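PDB 1RTR: geranyltranstransferase from Staphylococcus aureus, which probably catalyses the condensation of isopentenyl diphosphate with allylic diphosphates to make farnesyl diphosphate, a precursor in isoprenoid biosynthesis. Local coordinates for residues I69-I74 with Q139-A144; H75-I80 with V148-G153. All coordinates share one frame; numbering follows the deposited sequence.

Interaction 1 (I69-I74 with Q139-A144)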
# COMPACT_ATOMS: atom_id res chain seq x y z
N ILE A 69 -11.18 -9.31 3.55
CA ILE A 69 -9.92 -9.56 4.25
C ILE A 69 -8.93 -8.43 3.99
O ILE A 69 -8.33 -7.89 4.93
CB ILE A 69 -9.29 -10.92 3.84
CG1 ILE A 69 -10.20 -12.10 4.22
CG2 ILE A 69 -7.93 -11.10 4.46
CD1 ILE A 69 -10.48 -12.21 5.74
N ALA A 70 -8.76 -8.08 2.71
CA ALA A 70 -7.98 -6.90 2.32
C ALA A 70 -8.40 -5.67 3.11
O ALA A 70 -7.56 -4.99 3.70
CB ALA A 70 -8.11 -6.65 0.84
N LEU A 71 -9.70 -5.40 3.16
CA LEU A 71 -10.23 -4.23 3.86
C LEU A 71 -9.81 -4.21 5.33
O LEU A 71 -9.42 -3.16 5.85
CB LEU A 71 -11.76 -4.18 3.74
CG LEU A 71 -12.49 -2.96 4.29
CD1 LEU A 71 -11.80 -1.61 3.91
CD2 LEU A 71 -13.94 -2.99 3.83
N GLU A 72 -9.87 -5.37 5.98
CA GLU A 72 -9.47 -5.46 7.39
C GLU A 72 -7.94 -5.31 7.56
O GLU A 72 -7.48 -4.74 8.56
CB GLU A 72 -10.01 -6.73 8.05
CG GLU A 72 -9.80 -6.83 9.56
CD GLU A 72 -10.67 -5.88 10.38
OE1 GLU A 72 -11.58 -5.21 9.82
OE2 GLU A 72 -10.44 -5.79 11.61
N MET A 73 -7.18 -5.80 6.58
CA MET A 73 -5.72 -5.59 6.58
C MET A 73 -5.40 -4.09 6.54
O MET A 73 -4.53 -3.61 7.28
CB MET A 73 -5.07 -6.31 5.39
CG MET A 73 -4.64 -7.76 5.65
SD MET A 73 -4.11 -8.62 4.15
CE MET A 73 -4.17 -10.28 4.74
N ILE A 74 -6.12 -3.34 5.69
CA ILE A 74 -5.94 -1.90 5.58
C ILE A 74 -6.28 -1.20 6.88
O ILE A 74 -5.58 -0.28 7.31
CB ILE A 74 -6.78 -1.33 4.42
CG1 ILE A 74 -6.33 -1.95 3.10
CG2 ILE A 74 -6.72 0.20 4.40
CD1 ILE A 74 -5.29 -1.17 2.36
N GLN A 139 -8.82 -0.11 -7.59
CA GLN A 139 -8.90 1.32 -7.83
C GLN A 139 -9.59 2.01 -6.68
O GLN A 139 -9.09 3.00 -6.14
CB GLN A 139 -9.65 1.61 -9.12
CG GLN A 139 -9.17 2.86 -9.83
CD GLN A 139 -9.83 3.05 -11.18
OE1 GLN A 139 -9.89 4.17 -11.68
NE2 GLN A 139 -10.34 1.96 -11.78
N ARG A 140 -10.74 1.48 -6.29
CA ARG A 140 -11.52 2.05 -5.21
C ARG A 140 -10.82 1.97 -3.86
O ARG A 140 -10.83 2.93 -3.09
CB ARG A 140 -12.90 1.39 -5.17
CG ARG A 140 -13.91 2.14 -4.34
CD ARG A 140 -15.24 1.41 -4.21
NE ARG A 140 -15.96 1.36 -5.48
CZ ARG A 140 -16.67 2.37 -5.98
NH1 ARG A 140 -17.30 2.22 -7.13
NH2 ARG A 140 -16.76 3.52 -5.30
N LEU A 141 -10.19 0.83 -3.57
CA LEU A 141 -9.42 0.71 -2.34
C LEU A 141 -8.27 1.74 -2.28
O LEU A 141 -8.03 2.34 -1.24
CB LEU A 141 -8.90 -0.72 -2.16
CG LEU A 141 -8.38 -1.12 -0.77
CD1 LEU A 141 -9.33 -0.66 0.34
CD2 LEU A 141 -8.14 -2.63 -0.69
N SER A 142 -7.57 1.93 -3.39
CA SER A 142 -6.40 2.81 -3.37
C SER A 142 -6.79 4.28 -3.19
O SER A 142 -6.09 5.01 -2.48
CB SER A 142 -5.54 2.61 -4.62
OG SER A 142 -6.27 2.92 -5.79
N ILE A 143 -7.88 4.71 -3.84
CA ILE A 143 -8.45 6.04 -3.60
C ILE A 143 -9.00 6.18 -2.17
O ILE A 143 -8.78 7.20 -1.53
CB ILE A 143 -9.55 6.38 -4.66
CG1 ILE A 143 -8.96 6.47 -6.08
CG2 ILE A 143 -10.24 7.70 -4.33
CD1 ILE A 143 -10.02 6.36 -7.19
N ALA A 144 -9.71 5.17 -1.68
CA ALA A 144 -10.27 5.23 -0.32
C ALA A 144 -9.18 5.35 0.75
O ALA A 144 -9.40 6.00 1.79
CB ALA A 144 -11.16 4.00 -0.04
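No ring, amide or carboxylate takes part where L141 meets A70, L71 and I74; the contact is made by methyl groups of L141, L71 and A70 and the CG1 methylene of I74. L141 does the reaching: its CG stands anti to the backbone N (chi1 -165°), which carries the two methyls out toward the helix of 69-74. Its CD2 comes up against A70 CB at 4.3 Å and, one helical turn further on, against I74 CG1, also at 4.3 Å. The other methyl, L141 CD1, meets the tip of L71 at CD1, 4.4 Å away. L141 therefore provides more than half of the 139 Å² buried here. The axes of 69-74 and 139-144 run in the same direction, 15° apart, with a closest approach of 11.9 Å, so the gap is bridged by side chains, chiefly L141. On the far side of helix 131-145, the hydroxyl of S142 folds back onto its own backbone: OG gives a 2.8 Å hydrogen bond to Q139 O, on the same face of that carbonyl as I143 N. Within this largely helical fold of the terpenoid synthase type, the neighbouring helices complete the core. I123 of helix 105-124 touches both A70 and L141, F184 of helix 179-193 touches both L71 and L141, and E121 of the second subunit packs on S142 and I143.

Interaction 2 (H75-I80 with V148-G153); sequences HTYSLI and VGMVGG
S78 and M150 meet where helix 65-83 faces the first turn of helix 150-159, with the CA atoms of S78 and V151 8.1 Å apart and G149 as the N-cap. M150 reaches across with an extended chain, CG anti to the backbone N (chi1 174°), that bends at the sulfur (chi3 82°). Its CE thereby lies 3.6 Å from Y77 CE2 and equally 3.6 Å from S78 CB, while SD sits beside the same serine carbon. The M150 chain and the Y77 side chain slide past each other in opposite directions. V151 crosses the tyrosine nearly at a right angle, its CG1 3.9 Å from Y77 OH. The S78 hydroxyl is turned back into its helix, OG donating a 2.8 Å hydrogen bond to H75 O. Y77 is the fifth residue before the first aspartate-rich motif; as in related bacterial farnesyl synthases, the aromatic side chain at this position is thought to limit the length of the product. Around the contact, Y77 packs on L115 and L116 of helix 105-124 and edge-to-face with H81, while D113 and L30 of the second subunit cover Y77 and V151.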
# COMPACT_ATOMS: atom_id res chain seq x y z
N HIS A 75 -7.37 -1.62 7.50
CA HIS A 75 -7.77 -1.06 8.79
C HIS A 75 -6.73 -1.40 9.87
O HIS A 75 -6.36 -0.52 10.67
CB HIS A 75 -9.19 -1.51 9.17
CG HIS A 75 -9.55 -1.25 10.59
ND1 HIS A 75 -9.81 0.02 11.08
CD2 HIS A 75 -9.69 -2.09 11.65
CE1 HIS A 75 -10.09 -0.05 12.37
NE2 HIS A 75 -10.03 -1.32 12.74
N THR A 76 -6.25 -2.64 9.88
CA THR A 76 -5.23 -3.09 10.83
C THR A 76 -3.94 -2.28 10.68
O THR A 76 -3.38 -1.79 11.68
CB THR A 76 -4.94 -4.58 10.64
OG1 THR A 76 -6.14 -5.34 10.88
CG2 THR A 76 -3.98 -5.08 11.70
N TYR A 77 -3.46 -2.13 9.44
CA TYR A 77 -2.24 -1.37 9.19
C TYR A 77 -2.36 0.09 9.66
O TYR A 77 -1.40 0.63 10.20
CB TYR A 77 -1.82 -1.44 7.70
CG TYR A 77 -1.72 -0.10 7.00
CD1 TYR A 77 -0.65 0.78 7.26
CD2 TYR A 77 -2.68 0.31 6.09
CE1 TYR A 77 -0.56 2.02 6.62
CE2 TYR A 77 -2.61 1.56 5.45
CZ TYR A 77 -1.54 2.40 5.71
OH TYR A 77 -1.47 3.61 5.07
N SER A 78 -3.51 0.72 9.45
CA SER A 78 -3.66 2.11 9.88
C SER A 78 -3.54 2.25 11.41
O SER A 78 -2.95 3.21 11.92
CB SER A 78 -4.96 2.72 9.34
OG SER A 78 -6.11 2.13 9.94
N LEU A 79 -4.07 1.26 12.13
CA LEU A 79 -3.99 1.20 13.57
C LEU A 79 -2.55 1.07 14.06
O LEU A 79 -2.14 1.78 14.98
CB LEU A 79 -4.84 0.04 14.12
CG LEU A 79 -6.26 0.33 14.65
CD1 LEU A 79 -6.90 1.63 14.06
CD2 LEU A 79 -7.17 -0.88 14.46
N ILE A 80 -1.78 0.17 13.45
CA ILE A 80 -0.39 -0.02 13.86
C ILE A 80 0.37 1.29 13.68
O ILE A 80 1.10 1.70 14.57
CB ILE A 80 0.31 -1.17 13.07
CG1 ILE A 80 -0.32 -2.52 13.42
CG2 ILE A 80 1.79 -1.20 13.39
CD1 ILE A 80 -0.15 -3.56 12.33
N VAL A 148 -6.08 11.28 -0.50
CA VAL A 148 -7.38 11.96 -0.46
C VAL A 148 -8.47 11.16 0.26
O VAL A 148 -9.64 11.55 0.27
CB VAL A 148 -7.89 12.44 -1.89
CG1 VAL A 148 -6.81 13.26 -2.61
CG2 VAL A 148 -8.37 11.27 -2.75
N GLY A 149 -8.07 10.03 0.86
CA GLY A 149 -8.94 9.22 1.68
C GLY A 149 -8.31 9.03 3.05
O GLY A 149 -7.90 10.01 3.71
N MET A 150 -8.21 7.77 3.48
CA MET A 150 -7.86 7.45 4.86
C MET A 150 -6.58 8.11 5.33
O MET A 150 -6.58 8.68 6.42
CB MET A 150 -7.87 5.94 5.11
CG MET A 150 -7.39 5.51 6.50
SD MET A 150 -7.20 3.72 6.65
CE MET A 150 -5.61 3.56 5.93
N VAL A 151 -5.48 8.06 4.56
CA VAL A 151 -4.26 8.68 5.10
C VAL A 151 -4.31 10.22 5.11
O VAL A 151 -3.72 10.83 5.99
CB VAL A 151 -2.86 8.08 4.64
CG1 VAL A 151 -3.00 6.90 3.76
CG2 VAL A 151 -1.93 9.15 4.03
N GLY A 152 -5.01 10.81 4.15
CA GLY A 152 -5.21 12.26 4.11
C GLY A 152 -5.97 12.75 5.34
O GLY A 152 -5.68 13.82 5.86
N GLY A 153 -6.92 11.94 5.82
CA GLY A 153 -7.66 12.25 7.02
C GLY A 153 -6.81 12.18 8.27
O GLY A 153 -6.98 12.98 9.20

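From the N terminus the chain runs through three helices before 69-74 and 75-80 follow each other on helix 65-83, then through the short hairpin and helix 105-124 before it returns. Helix 131-145 brings 139-144 back to close interaction 1 after 64 intervening residues; the next helix, 150-159, closes interaction 2 after 67. The segments alternate along the sequence, so the two loops cross, and successive parts of one helix are paired with two successive helices. The contacts join directly: A144 O and M150 N, 2.7 Å apart, probably share a hydrogen bond across the break between those helices, and I74 CG2 packs on M150 CE. Both contacts also reach the second subunit.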